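Local coordinates for protein BugD (Bordetella pertussis Tohama I, PDB 2F5X) that binds aspartic acid in the periplasm as a solute receptor, probably for an uptake system related to the tripartite tricarboxylate transporters, at residues A[19-24]-A[33-38]; A[124-129]-A[226-231]; A[179-184]-A[203-208]; A[195-200]-A[217-222]. All coordinates share one frame; numbering follows the deposited sequence.

Contact 1 of 4, residues A[19-24]-A[33-38]; sequences VNMVVP and NVARSL
Met21 and Val23 of one strand converge on the methyl of Ala35, on the helix that packs against the strand. Met21, modelled as selenomethionine, makes the longer reach. Its CB leaves the strand on the helix-facing side, still 5.8 Å from Ala35 CB. CG lies anti to the backbone N (chi1 158°), which carries the extended chain across the gap and brings CG to 4.6 Å from Ala35 CB. The SE atom completes the approach, 3.8 Å from Ala35 CB, and also has Ala35 O at 4.0 Å. A bend at chi3 (-70°) then turns the terminal CE aside, where its neighbour across the contact is the more distant Leu38 CD2 at 4.7 Å.

Strand 19-23, helix 30-46 and strand 50-54 form a beta-alpha-beta unit with its two strands parallel, and this contact seats the first turns of the crossover helix on the first strand. Leu79 of the neighbouring strand 76-81 also touches Ala35, while Val22 faces the other way, against helix 61-68.

Val23 needs no reach. Its CG2, placed beside its own backbone N, presses on Ala35 CB at 3.3 Å, tighter than ordinary van der Waals contact. Beyond Val23 the chain leads past Phe25 to Pro30 and Thr31 at the start of helix 30-46, all three pocket residues, and the Val23 side chain itself lies about 5 Å from the bound aspartic acid.

Contact 2 of 4, residues A[124-129]-A[226-231]; sequences NNIKEL and DESGYK
The Tyr230 ring meets Ile126 at an oblique angle, with CE2 4.4 Å from Ile126 CG1. Met225, Ala161 and Leu162 give the ring further apolar neighbours, the last two from helix 150-162. At the end of the ring the hydroxyl reaches water 1, 2.6 Å from Tyr230 OH. That water donates to Ile126 O at 3.1 Å, so the first residue of the helix is tied to the loop through both its side chain and its carbonyl.

Two other flat groups order the helix start. The Asn125 amide accepts from Glu128 N through OD1 at 2.8 Å; the N-H points almost straight at the oxygen (171°), although the donor is tilted 23° from the carbonyl plane. The Glu128 carboxylate in turn receives Asn124 N on OE1 at 3.0 Å, nearly along the C-O axis.

With CG1 of Ile126 anti to the backbone N (chi1 -174°) and CG2 between that N and the carbonyl carbon, the two branches part, CG1 to Tyr230 and CG2 to Ser228. CG2 lies 3.6 Å from Ser228 OG and 3.9 Å from Ser228 CB, while the hydroxyl has its polar partner in Thr224 O. Ser228 is the third residue of a type I turn from Asp226 to Gly229, whose last residue takes a positive phi suited to glycine. The pattern is thus that of an Asn N-cap on helix 126-136, with a surface beta turn packed beside its first turn.

Contact 3 of 4, residues A[179-184]-A[203-208]; sequences NDLLGK and GKVKAY
Leu181 and Leu182, consecutive residues at the end of a helix, both meet Val205, but from different directions. The Leu181 side chain runs across Val205 at about a right angle, with Leu181 CD2 3.9 Å from Val205 CG1. Leu182 approaches at a slant, its CD2 3.7 Å from the same Val205 CG1. One valine branch therefore takes a leucine methyl from each side chain. Val205 presents that branch by setting CG1 anti to its carbonyl carbon (chi1 -62°).

Leu182 has a second neighbour, since Lys204 also lies obliquely against it. The lysine chain bends at chi3 (77°) and folds round the leucine end: Leu182 CD2 lies 4.1 Å from Lys204 CE, and Leu182 CD1 lies 3.8 Å from Lys204 NZ. The ammonium is not left to the leucine, because Gln199 OE1 of helix 193-201 is hydrogen-bonded to it.

Both segments sit where a helix ends. Lys184 and Gly203 each close a helix with a Schellman motif, one finishing helix 174-182 and the other turning the chain from helix 193-201 to strand 206-210. Ile116 of strand 102-117 touches Leu181 and Val205, which places the inner part of the contact against the sheet. The chemistry is accordingly graded: branched aliphatic packing with buried Leu181 and Val205 inside, and outside it a lysine whose CB and CE pack on Leu182 CD2, while NZ lies against the same leucine and still keeps its amide-oxygen partner.

Contact 4 of 4, residues A[195-200]-A[217-222]; sequences NTTQQI and PTLPDL
Ile200 and Leu219 make the principal apolar pair, their side chains crossing at about a right angle. Both branches of the isoleucine engage: Ile200 CG2 is 3.8 Å from Leu219 CD2, and Ile200 CD1 is 4.1 Å from Leu219 CD1. The branching fixes this double contact, with CG1 anti to the carbonyl carbon (chi1 -68°) and CG2 anti to the backbone N, beside the carbonyl carbon. Leu222 adds a looser touch, its CD1 4.4 Å from Ile200 CD1. The loop can offer both leucines because a type I turn runs from Leu219 to Leu222, closed by Leu222 N to Leu219 O at 3.2 Å. Marginally, Thr197 OG1 lies 4.5 Å from Leu219 CD1.

The polar link is mediated by water. Water 2 donates to Thr197 OG1 at 2.7 Å and also bonds Thr218 OG1 at 2.7 Å. Thr197 OG1 is in addition hydrogen-bonded to Thr193 O in the preceding turn of helix 193-201, which is kinked where Gln198 N and Gln199 N lack bonds to the turn before.

Thr114 of strand 102-117 touches both Ile200 and Leu219, so the apolar pair rests on the sheet. Direct attachment of loop to helix is thus mainly aliphatic, and the two threonine hydroxyls are linked by water 2.

How the contacts relate
Contact 1 is fully buried within a beta-alpha-beta unit, entirely apolar and tight; contact 2 lies at the surface on the opposite side of the chain's centre, about 34 Å away between centres, and combines isoleucine packing with a water bridge beside a capped helix start. Contacts 3 and 4 are intermediate, each aliphatic inside with a polar margin, and they interlock: helix 193-201 leads directly into strand 206-210, and Ile200 packs on Ala207. Contact 2 encloses both along the chain, and Asn124 meets Lys206 of contact 3. Contact 1 reaches this group through Asn33 beside Gln198. Water bridges occur in contacts 2 and 4, where loops meet helices.

Contact 1 of 4, residues A[19-24]-A[33-38]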
loop_
_atom_site.group_PDB
_atom_site.type_symbol
_atom_site.label_atom_id
_atom_site.label_comp_id
_atom_site.label_asym_id
_atom_site.label_seq_id
_atom_site.Cartn_x
_atom_site.Cartn_y
_atom_site.Cartn_z
ATOM N N VAL A 19 9.354 2.679 -20.576
ATOM C CA VAL A 19 8.269 1.856 -20.036
ATOM C C VAL A 19 7.505 2.677 -19.011
ATOM O O VAL A 19 8.106 3.238 -18.087
ATOM C CB VAL A 19 8.827 0.582 -19.373
ATOM C CG1 VAL A 19 7.722 -0.214 -18.663
ATOM C CG2 VAL A 19 9.531 -0.293 -20.404
ATOM N N ASN A 20 6.187 2.744 -19.177
ATOM C CA ASN A 20 5.331 3.452 -18.219
ATOM C C ASN A 20 4.936 2.549 -17.076
ATOM O O ASN A 20 4.411 1.452 -17.304
ATOM C CB ASN A 20 4.074 3.987 -18.899
ATOM C CG ASN A 20 4.383 5.012 -19.983
ATOM O OD1 ASN A 20 3.834 4.950 -21.089
ATOM N ND2 ASN A 20 5.259 5.959 -19.673
HETATM N N MSE A 21 5.195 3.020 -15.855
HETATM C CA MSE A 21 4.828 2.294 -14.646
HETATM C C MSE A 21 3.698 3.056 -13.972
HETATM O O MSE A 21 3.886 4.174 -13.492
HETATM C CB MSE A 21 6.032 2.165 -13.713
HETATM C CG MSE A 21 5.678 1.921 -12.245
HETATM SE SE MSE A 21 7.232 1.480 -11.170
HETATM C CE MSE A 21 7.370 -0.047 -11.967
ATOM N N VAL A 22 2.516 2.456 -13.960
ATOM C CA VAL A 22 1.345 3.088 -13.357
ATOM C C VAL A 22 1.293 2.804 -11.860
ATOM O O VAL A 22 1.351 1.646 -11.431
ATOM C CB VAL A 22 0.042 2.601 -14.050
ATOM C CG1 VAL A 22 -1.232 3.113 -13.327
ATOM C CG2 VAL A 22 0.060 2.992 -15.544
ATOM N N VAL A 23 1.180 3.878 -11.084
ATOM C CA VAL A 23 0.959 3.826 -9.642
ATOM C C VAL A 23 -0.466 4.347 -9.423
ATOM O O VAL A 23 -0.732 5.511 -9.721
ATOM C CB VAL A 23 1.973 4.748 -8.921
ATOM C CG1 VAL A 23 1.596 4.957 -7.451
ATOM C CG2 VAL A 23 3.371 4.172 -9.035
ATOM N N PRO A 24 -1.401 3.502 -8.982
ATOM C CA PRO A 24 -2.808 3.921 -8.836
ATOM C C PRO A 24 -3.139 4.890 -7.690
ATOM O O PRO A 24 -4.240 4.828 -7.130
ATOM C CB PRO A 24 -3.535 2.586 -8.633
ATOM C CG PRO A 24 -2.593 1.558 -9.284
ATOM C CD PRO A 24 -1.250 2.055 -8.740
ATOM N N ASN A 33 6.602 6.610 -3.748
ATOM C CA ASN A 33 7.968 6.600 -3.218
ATOM C C ASN A 33 8.687 5.309 -3.605
ATOM O O ASN A 33 9.839 5.342 -4.036
ATOM C CB ASN A 33 7.973 6.778 -1.696
ATOM C CG ASN A 33 7.606 8.198 -1.263
ATOM O OD1 ASN A 33 7.636 9.135 -2.060
ATOM N ND2 ASN A 33 7.274 8.358 0.013
ATOM N N VAL A 34 8.000 4.176 -3.456
ATOM C CA VAL A 34 8.571 2.889 -3.852
ATOM C C VAL A 34 8.834 2.883 -5.361
ATOM O O VAL A 34 9.911 2.509 -5.819
ATOM C CB VAL A 34 7.638 1.712 -3.471
ATOM C CG1 VAL A 34 8.170 0.389 -4.029
ATOM C CG2 VAL A 34 7.477 1.620 -1.961
ATOM N N ALA A 35 7.831 3.319 -6.120
ATOM C CA ALA A 35 7.879 3.274 -7.575
ATOM C C ALA A 35 9.026 4.096 -8.136
ATOM O O ALA A 35 9.745 3.635 -9.015
ATOM C CB ALA A 35 6.552 3.751 -8.158
ATOM N N ARG A 36 9.223 5.305 -7.616
ATOM C CA ARG A 36 10.247 6.158 -8.201
ATOM C C ARG A 36 11.658 5.669 -7.887
ATOM O O ARG A 36 12.555 5.779 -8.724
ATOM C CB ARG A 36 10.011 7.623 -7.858
ATOM C CG ARG A 36 8.824 8.157 -8.679
ATOM C CD ARG A 36 8.398 9.550 -8.385
ATOM N NE ARG A 36 7.065 9.824 -8.926
ATOM C CZ ARG A 36 6.829 10.482 -10.055
ATOM N NH1 ARG A 36 7.838 10.937 -10.804
ATOM N NH2 ARG A 36 5.575 10.681 -10.442
ATOM N N SER A 37 11.841 5.079 -6.709
ATOM C CA SER A 37 13.129 4.483 -6.373
ATOM C C SER A 37 13.395 3.235 -7.215
ATOM O O SER A 37 14.504 3.043 -7.712
ATOM C CB SER A 37 13.208 4.161 -4.883
ATOM O OG SER A 37 13.231 5.368 -4.135
ATOM N N LEU A 38 12.369 2.401 -7.380
ATOM C CA LEU A 38 12.480 1.193 -8.196
ATOM C C LEU A 38 12.698 1.509 -9.680
ATOM O O LEU A 38 13.477 0.831 -10.369
ATOM C CB LEU A 38 11.238 0.311 -8.019
ATOM C CG LEU A 38 11.262 -1.033 -8.757
ATOM C CD1 LEU A 38 12.465 -1.880 -8.340
ATOM C CD2 LEU A 38 9.967 -1.766 -8.506
#

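Contact 2 of 4, residues A[124-129]-A[226-231]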
loop_
_atom_site.group_PDB
_atom_site.type_symbol
_atom_site.label_atom_id
_atom_site.label_comp_id
_atom_site.label_asym_id
_atom_site.label_seq_id
_atom_site.Cartn_x
_atom_site.Cartn_y
_atom_site.Cartn_z
ATOM N N ASN A 124 -1.814 10.563 23.973
ATOM C CA ASN A 124 -0.371 10.445 23.799
ATOM C C ASN A 124 0.130 9.023 23.625
ATOM O O ASN A 124 1.302 8.824 23.337
ATOM C CB ASN A 124 0.358 11.123 24.964
ATOM C CG ASN A 124 0.262 12.630 24.893
ATOM O OD1 ASN A 124 0.128 13.189 23.814
ATOM N ND2 ASN A 124 0.332 13.294 26.041
ATOM N N ASN A 125 -0.761 8.042 23.775
ATOM C CA ASN A 125 -0.377 6.638 23.605
ATOM C C ASN A 125 -1.555 5.798 23.110
ATOM O O ASN A 125 -2.693 6.290 23.069
ATOM C CB ASN A 125 0.247 6.067 24.898
ATOM C CG ASN A 125 -0.739 6.018 26.064
ATOM O OD1 ASN A 125 -1.827 5.481 25.940
ATOM N ND2 ASN A 125 -0.340 6.562 27.207
ATOM N N ILE A 126 -1.286 4.558 22.702
ATOM C CA ILE A 126 -2.326 3.728 22.085
ATOM C C ILE A 126 -3.491 3.397 23.038
ATOM O O ILE A 126 -4.643 3.359 22.604
ATOM C CB ILE A 126 -1.715 2.451 21.416
ATOM C CG1 ILE A 126 -2.773 1.643 20.640
ATOM C CG2 ILE A 126 -0.996 1.557 22.441
ATOM C CD1 ILE A 126 -3.466 2.392 19.496
ATOM N N LYS A 127 -3.199 3.186 24.322
ATOM C CA LYS A 127 -4.258 2.947 25.304
ATOM C C LYS A 127 -5.181 4.165 25.381
ATOM O O LYS A 127 -6.409 4.033 25.308
ATOM C CB LYS A 127 -3.675 2.634 26.688
ATOM C CG LYS A 127 -4.748 2.355 27.729
ATOM C CD LYS A 127 -4.145 2.020 29.085
ATOM C CE LYS A 127 -5.240 1.646 30.074
ATOM N NZ LYS A 127 -5.889 2.862 30.634
ATOM N N GLU A 128 -4.580 5.346 25.506
ATOM C CA GLU A 128 -5.344 6.585 25.565
ATOM C C GLU A 128 -6.046 6.884 24.264
ATOM O O GLU A 128 -7.134 7.456 24.279
ATOM C CB GLU A 128 -4.461 7.762 25.928
ATOM C CG GLU A 128 -3.964 7.700 27.346
ATOM C CD GLU A 128 -2.701 8.500 27.538
ATOM O OE1 GLU A 128 -2.248 9.165 26.577
ATOM O OE2 GLU A 128 -2.163 8.457 28.656
ATOM N N LEU A 129 -5.433 6.503 23.145
ATOM C CA LEU A 129 -6.088 6.675 21.848
ATOM C C LEU A 129 -7.403 5.910 21.773
ATOM O O LEU A 129 -8.431 6.469 21.366
ATOM C CB LEU A 129 -5.172 6.264 20.685
ATOM C CG LEU A 129 -5.827 6.317 19.296
ATOM C CD1 LEU A 129 -6.104 7.755 18.865
ATOM C CD2 LEU A 129 -4.986 5.608 18.242
ATOM N N ASP A 226 -0.508 -5.823 18.105
ATOM C CA ASP A 226 -0.542 -7.149 18.728
ATOM C C ASP A 226 -0.146 -7.097 20.213
ATOM O O ASP A 226 -0.840 -7.669 21.067
ATOM C CB ASP A 226 0.346 -8.120 17.932
ATOM C CG ASP A 226 0.350 -9.522 18.498
ATOM O OD1 ASP A 226 -0.697 -10.212 18.435
ATOM O OD2 ASP A 226 1.370 -10.033 19.003
ATOM N N GLU A 227 0.942 -6.390 20.524
ATOM C CA GLU A 227 1.412 -6.285 21.913
ATOM C C GLU A 227 0.559 -5.316 22.737
ATOM O O GLU A 227 0.625 -5.300 23.970
ATOM C CB GLU A 227 2.901 -5.899 21.974
ATOM C CG GLU A 227 3.181 -4.401 21.871
ATOM C CD GLU A 227 4.664 -4.075 21.883
ATOM O OE1 GLU A 227 5.245 -3.983 22.990
ATOM O OE2 GLU A 227 5.253 -3.913 20.791
ATOM N N SER A 228 -0.235 -4.506 22.044
ATOM C CA SER A 228 -1.112 -3.539 22.692
ATOM C C SER A 228 -2.479 -4.115 23.062
ATOM O O SER A 228 -3.344 -3.397 23.570
ATOM C CB SER A 228 -1.243 -2.282 21.824
ATOM O OG SER A 228 0.042 -1.755 21.536
ATOM N N GLY A 229 -2.666 -5.416 22.819
ATOM C CA GLY A 229 -3.896 -6.100 23.186
ATOM C C GLY A 229 -4.791 -6.516 22.028
ATOM O O GLY A 229 -5.795 -7.212 22.239
ATOM N N TYR A 230 -4.431 -6.095 20.819
ATOM C CA TYR A 230 -5.211 -6.398 19.614
ATOM C C TYR A 230 -4.618 -7.617 18.912
ATOM O O TYR A 230 -3.898 -7.503 17.922
ATOM C CB TYR A 230 -5.295 -5.159 18.696
ATOM C CG TYR A 230 -5.818 -3.935 19.426
ATOM C CD1 TYR A 230 -7.193 -3.718 19.574
ATOM C CD2 TYR A 230 -4.943 -3.012 19.996
ATOM C CE1 TYR A 230 -7.682 -2.612 20.270
ATOM C CE2 TYR A 230 -5.423 -1.903 20.690
ATOM C CZ TYR A 230 -6.789 -1.706 20.814
ATOM O OH TYR A 230 -7.253 -0.613 21.505
ATOM N N LYS A 231 -4.917 -8.792 19.467
ATOM C CA LYS A 231 -4.370 -10.058 18.982
ATOM C C LYS A 231 -4.695 -10.260 17.501
ATOM O O LYS A 231 -5.846 -10.115 17.091
ATOM C CB LYS A 231 -4.913 -11.221 19.829
ATOM C CG LYS A 231 -4.494 -12.613 19.368
ATOM C CD LYS A 231 -5.450 -13.680 19.894
ATOM C CE LYS A 231 -4.695 -14.780 20.614
ATOM N NZ LYS A 231 -5.304 -15.104 21.936
HETATM O O HOH W 1 -5.549 0.453 23.175
#

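Contact 3 of 4, residues A[179-184]-A[203-208]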
loop_
_atom_site.group_PDB
_atom_site.type_symbol
_atom_site.label_atom_id
_atom_site.label_comp_id
_atom_site.label_asym_id
_atom_site.label_seq_id
_atom_site.Cartn_x
_atom_site.Cartn_y
_atom_site.Cartn_z
ATOM N N ASN A 179 -1.377 15.674 3.760
ATOM C CA ASN A 179 -1.487 17.133 3.695
ATOM C C ASN A 179 -2.578 17.629 4.644
ATOM O O ASN A 179 -2.364 18.566 5.415
ATOM C CB ASN A 179 -1.824 17.597 2.273
ATOM C CG ASN A 179 -0.657 17.488 1.314
ATOM O OD1 ASN A 179 -0.834 17.092 0.148
ATOM N ND2 ASN A 179 0.542 17.854 1.776
ATOM N N ASP A 180 -3.748 17.002 4.576
ATOM C CA ASP A 180 -4.864 17.407 5.416
ATOM C C ASP A 180 -4.614 17.080 6.887
ATOM O O ASP A 180 -5.011 17.849 7.769
ATOM C CB ASP A 180 -6.176 16.783 4.939
ATOM C CG ASP A 180 -6.906 17.652 3.932
ATOM O OD1 ASP A 180 -6.347 18.683 3.495
ATOM O OD2 ASP A 180 -8.053 17.384 3.533
ATOM N N LEU A 181 -3.955 15.953 7.157
ATOM C CA LEU A 181 -3.642 15.591 8.540
ATOM C C LEU A 181 -2.676 16.610 9.144
ATOM O O LEU A 181 -2.888 17.105 10.261
ATOM C CB LEU A 181 -3.055 14.176 8.610
ATOM C CG LEU A 181 -2.860 13.578 10.004
ATOM C CD1 LEU A 181 -4.135 12.916 10.465
ATOM C CD2 LEU A 181 -1.741 12.544 9.964
ATOM N N LEU A 182 -1.632 16.947 8.390
ATOM C CA LEU A 182 -0.684 17.974 8.821
ATOM C C LEU A 182 -1.367 19.326 8.988
ATOM O O LEU A 182 -0.993 20.110 9.866
ATOM C CB LEU A 182 0.489 18.091 7.843
ATOM C CG LEU A 182 1.441 16.898 7.774
ATOM C CD1 LEU A 182 2.401 17.064 6.596
ATOM C CD2 LEU A 182 2.215 16.714 9.066
ATOM N N GLY A 183 -2.386 19.577 8.170
ATOM C CA GLY A 183 -3.141 20.821 8.217
ATOM C C GLY A 183 -4.237 20.821 9.265
ATOM O O GLY A 183 -4.975 21.807 9.389
ATOM N N LYS A 184 -4.330 19.721 10.016
ATOM C CA LYS A 184 -5.340 19.531 11.068
ATOM C C LYS A 184 -6.779 19.541 10.533
ATOM O O LYS A 184 -7.715 19.862 11.268
ATOM C CB LYS A 184 -5.129 20.540 12.228
ATOM C CG LYS A 184 -3.741 20.404 12.846
ATOM C CD LYS A 184 -3.365 21.514 13.803
ATOM C CE LYS A 184 -1.987 21.217 14.387
ATOM N NZ LYS A 184 -1.618 22.158 15.485
ATOM N N GLY A 203 8.461 14.498 14.664
ATOM C CA GLY A 203 7.469 14.880 15.667
ATOM C C GLY A 203 6.306 15.693 15.128
ATOM O O GLY A 203 5.570 16.312 15.900
ATOM N N LYS A 204 6.129 15.695 13.809
ATOM C CA LYS A 204 5.086 16.500 13.174
ATOM C C LYS A 204 3.699 15.883 13.319
ATOM O O LYS A 204 2.700 16.597 13.302
ATOM C CB LYS A 204 5.404 16.738 11.699
ATOM C CG LYS A 204 6.451 17.821 11.455
ATOM C CD LYS A 204 6.877 17.871 9.987
ATOM C CE LYS A 204 5.838 18.572 9.116
ATOM N NZ LYS A 204 5.887 18.152 7.664
ATOM N N VAL A 205 3.633 14.564 13.452
ATOM C CA VAL A 205 2.359 13.894 13.725
ATOM C C VAL A 205 2.476 13.081 15.011
ATOM O O VAL A 205 3.581 12.736 15.419
ATOM C CB VAL A 205 1.919 12.972 12.556
ATOM C CG1 VAL A 205 1.704 13.788 11.283
ATOM C CG2 VAL A 205 2.928 11.827 12.312
ATOM N N LYS A 206 1.342 12.781 15.638
ATOM C CA LYS A 206 1.307 11.865 16.780
ATOM C C LYS A 206 1.379 10.448 16.246
ATOM O O LYS A 206 0.764 10.135 15.219
ATOM C CB LYS A 206 0.025 12.048 17.605
ATOM C CG LYS A 206 -0.088 13.411 18.304
ATOM C CD LYS A 206 0.805 13.480 19.520
ATOM C CE LYS A 206 0.006 13.276 20.789
ATOM N NZ LYS A 206 -0.560 14.522 21.401
ATOM N N ALA A 207 2.152 9.591 16.911
ATOM C CA ALA A 207 2.325 8.223 16.426
ATOM C C ALA A 207 2.072 7.248 17.564
ATOM O O ALA A 207 2.617 7.417 18.650
ATOM C CB ALA A 207 3.726 8.035 15.826
ATOM N N TYR A 208 1.244 6.232 17.312
ATOM C CA TYR A 208 0.717 5.388 18.397
ATOM C C TYR A 208 1.123 3.920 18.369
ATOM O O TYR A 208 1.340 3.313 19.418
ATOM C CB TYR A 208 -0.806 5.490 18.434
ATOM C CG TYR A 208 -1.285 6.901 18.678
ATOM C CD1 TYR A 208 -1.326 7.432 19.971
ATOM C CD2 TYR A 208 -1.686 7.713 17.616
ATOM C CE1 TYR A 208 -1.777 8.734 20.201
ATOM C CE2 TYR A 208 -2.123 9.015 17.836
ATOM C CZ TYR A 208 -2.159 9.519 19.127
ATOM O OH TYR A 208 -2.594 10.808 19.331
#

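Contact 4 of 4, residues A[195-200]-A[217-222]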
loop_
_atom_site.group_PDB
_atom_site.type_symbol
_atom_site.label_atom_id
_atom_site.label_comp_id
_atom_site.label_asym_id
_atom_site.label_seq_id
_atom_site.Cartn_x
_atom_site.Cartn_y
_atom_site.Cartn_z
ATOM N N ASN A 195 5.424 6.450 3.782
ATOM C CA ASN A 195 4.858 7.802 3.790
ATOM C C ASN A 195 4.926 8.523 5.141
ATOM O O ASN A 195 4.954 9.770 5.190
ATOM C CB ASN A 195 3.410 7.792 3.274
ATOM C CG ASN A 195 2.930 9.175 2.849
ATOM O OD1 ASN A 195 3.611 9.874 2.089
ATOM N ND2 ASN A 195 1.759 9.575 3.340
ATOM N N THR A 196 4.957 7.762 6.233
ATOM C CA THR A 196 4.807 8.369 7.560
ATOM C C THR A 196 6.112 8.571 8.317
ATOM O O THR A 196 6.146 9.363 9.255
ATOM C CB THR A 196 3.875 7.552 8.465
ATOM O OG1 THR A 196 4.451 6.260 8.694
ATOM C CG2 THR A 196 2.534 7.294 7.807
ATOM N N THR A 197 7.168 7.846 7.944
ATOM C CA THR A 197 8.417 7.879 8.719
ATOM C C THR A 197 8.908 9.304 8.938
ATOM O O THR A 197 9.208 9.703 10.054
ATOM C CB THR A 197 9.521 7.068 8.024
ATOM O OG1 THR A 197 9.151 5.691 8.000
ATOM C CG2 THR A 197 10.800 7.074 8.857
ATOM N N GLN A 198 8.993 10.026 7.827
ATOM C CA GLN A 198 9.385 11.420 7.725
ATOM C C GLN A 198 8.647 12.300 8.760
ATOM O O GLN A 198 9.261 13.074 9.526
ATOM C CB GLN A 198 9.083 11.866 6.264
ATOM C CG GLN A 198 9.671 10.927 5.107
ATOM C CD GLN A 198 8.739 9.788 4.600
ATOM O OE1 GLN A 198 8.134 9.081 5.389
ATOM N NE2 GLN A 198 8.670 9.603 3.271
ATOM N N GLN A 199 7.330 12.153 8.812
ATOM C CA GLN A 199 6.505 12.956 9.699
ATOM C C GLN A 199 6.562 12.481 11.147
ATOM O O GLN A 199 6.439 13.286 12.065
ATOM C CB GLN A 199 5.051 12.970 9.220
ATOM C CG GLN A 199 4.877 13.208 7.719
ATOM C CD GLN A 199 5.458 14.525 7.251
ATOM O OE1 GLN A 199 5.607 15.464 8.036
ATOM N NE2 GLN A 199 5.796 14.598 5.964
ATOM N N ILE A 200 6.721 11.178 11.348
ATOM C CA ILE A 200 6.811 10.639 12.702
ATOM C C ILE A 200 8.123 11.062 13.369
ATOM O O ILE A 200 8.101 11.606 14.474
ATOM C CB ILE A 200 6.644 9.112 12.717
ATOM C CG1 ILE A 200 5.210 8.728 12.320
ATOM C CG2 ILE A 200 6.995 8.555 14.094
ATOM C CD1 ILE A 200 5.036 7.244 12.000
ATOM N N PRO A 217 12.022 -1.519 13.379
ATOM C CA PRO A 217 13.321 -1.111 13.941
ATOM C C PRO A 217 13.651 0.373 13.764
ATOM O O PRO A 217 14.319 0.946 14.626
ATOM C CB PRO A 217 14.333 -1.975 13.172
ATOM C CG PRO A 217 13.555 -3.111 12.651
ATOM C CD PRO A 217 12.157 -2.628 12.418
ATOM N N THR A 218 13.185 0.986 12.678
ATOM C CA THR A 218 13.383 2.421 12.452
ATOM C C THR A 218 12.424 3.284 13.276
ATOM O O THR A 218 12.601 4.499 13.365
ATOM C CB THR A 218 13.219 2.766 10.970
ATOM O OG1 THR A 218 12.028 2.142 10.461
ATOM C CG2 THR A 218 14.349 2.160 10.152
ATOM N N LEU A 219 11.406 2.656 13.857
ATOM C CA LEU A 219 10.473 3.355 14.743
ATOM C C LEU A 219 10.311 2.560 16.048
ATOM O O LEU A 219 9.208 2.115 16.393
ATOM C CB LEU A 219 9.130 3.552 14.035
ATOM C CG LEU A 219 9.136 4.347 12.720
ATOM C CD1 LEU A 219 7.810 4.177 11.988
ATOM C CD2 LEU A 219 9.442 5.828 12.961
ATOM N N PRO A 220 11.419 2.390 16.771
ATOM C CA PRO A 220 11.493 1.404 17.857
ATOM C C PRO A 220 10.609 1.698 19.071
ATOM O O PRO A 220 10.363 0.775 19.844
ATOM C CB PRO A 220 12.980 1.416 18.246
ATOM C CG PRO A 220 13.478 2.744 17.822
ATOM C CD PRO A 220 12.690 3.116 16.604
ATOM N N ASP A 221 10.131 2.929 19.222
ATOM C CA ASP A 221 9.294 3.286 20.368
ATOM C C ASP A 221 7.804 3.065 20.144
ATOM O O ASP A 221 7.002 3.292 21.051
ATOM C CB ASP A 221 9.554 4.735 20.800
ATOM C CG ASP A 221 10.954 4.937 21.343
ATOM O OD1 ASP A 221 11.534 3.974 21.899
ATOM O OD2 ASP A 221 11.563 6.029 21.262
ATOM N N LEU A 222 7.418 2.612 18.956
ATOM C CA LEU A 222 6.005 2.357 18.697
ATOM C C LEU A 222 5.671 0.894 18.939
ATOM O O LEU A 222 6.271 0.009 18.316
ATOM C CB LEU A 222 5.623 2.761 17.270
ATOM C CG LEU A 222 5.881 4.219 16.846
ATOM C CD1 LEU A 222 5.407 4.426 15.402
ATOM C CD2 LEU A 222 5.223 5.229 17.787
HETATM O O HOH W 2 11.078 3.865 8.642
#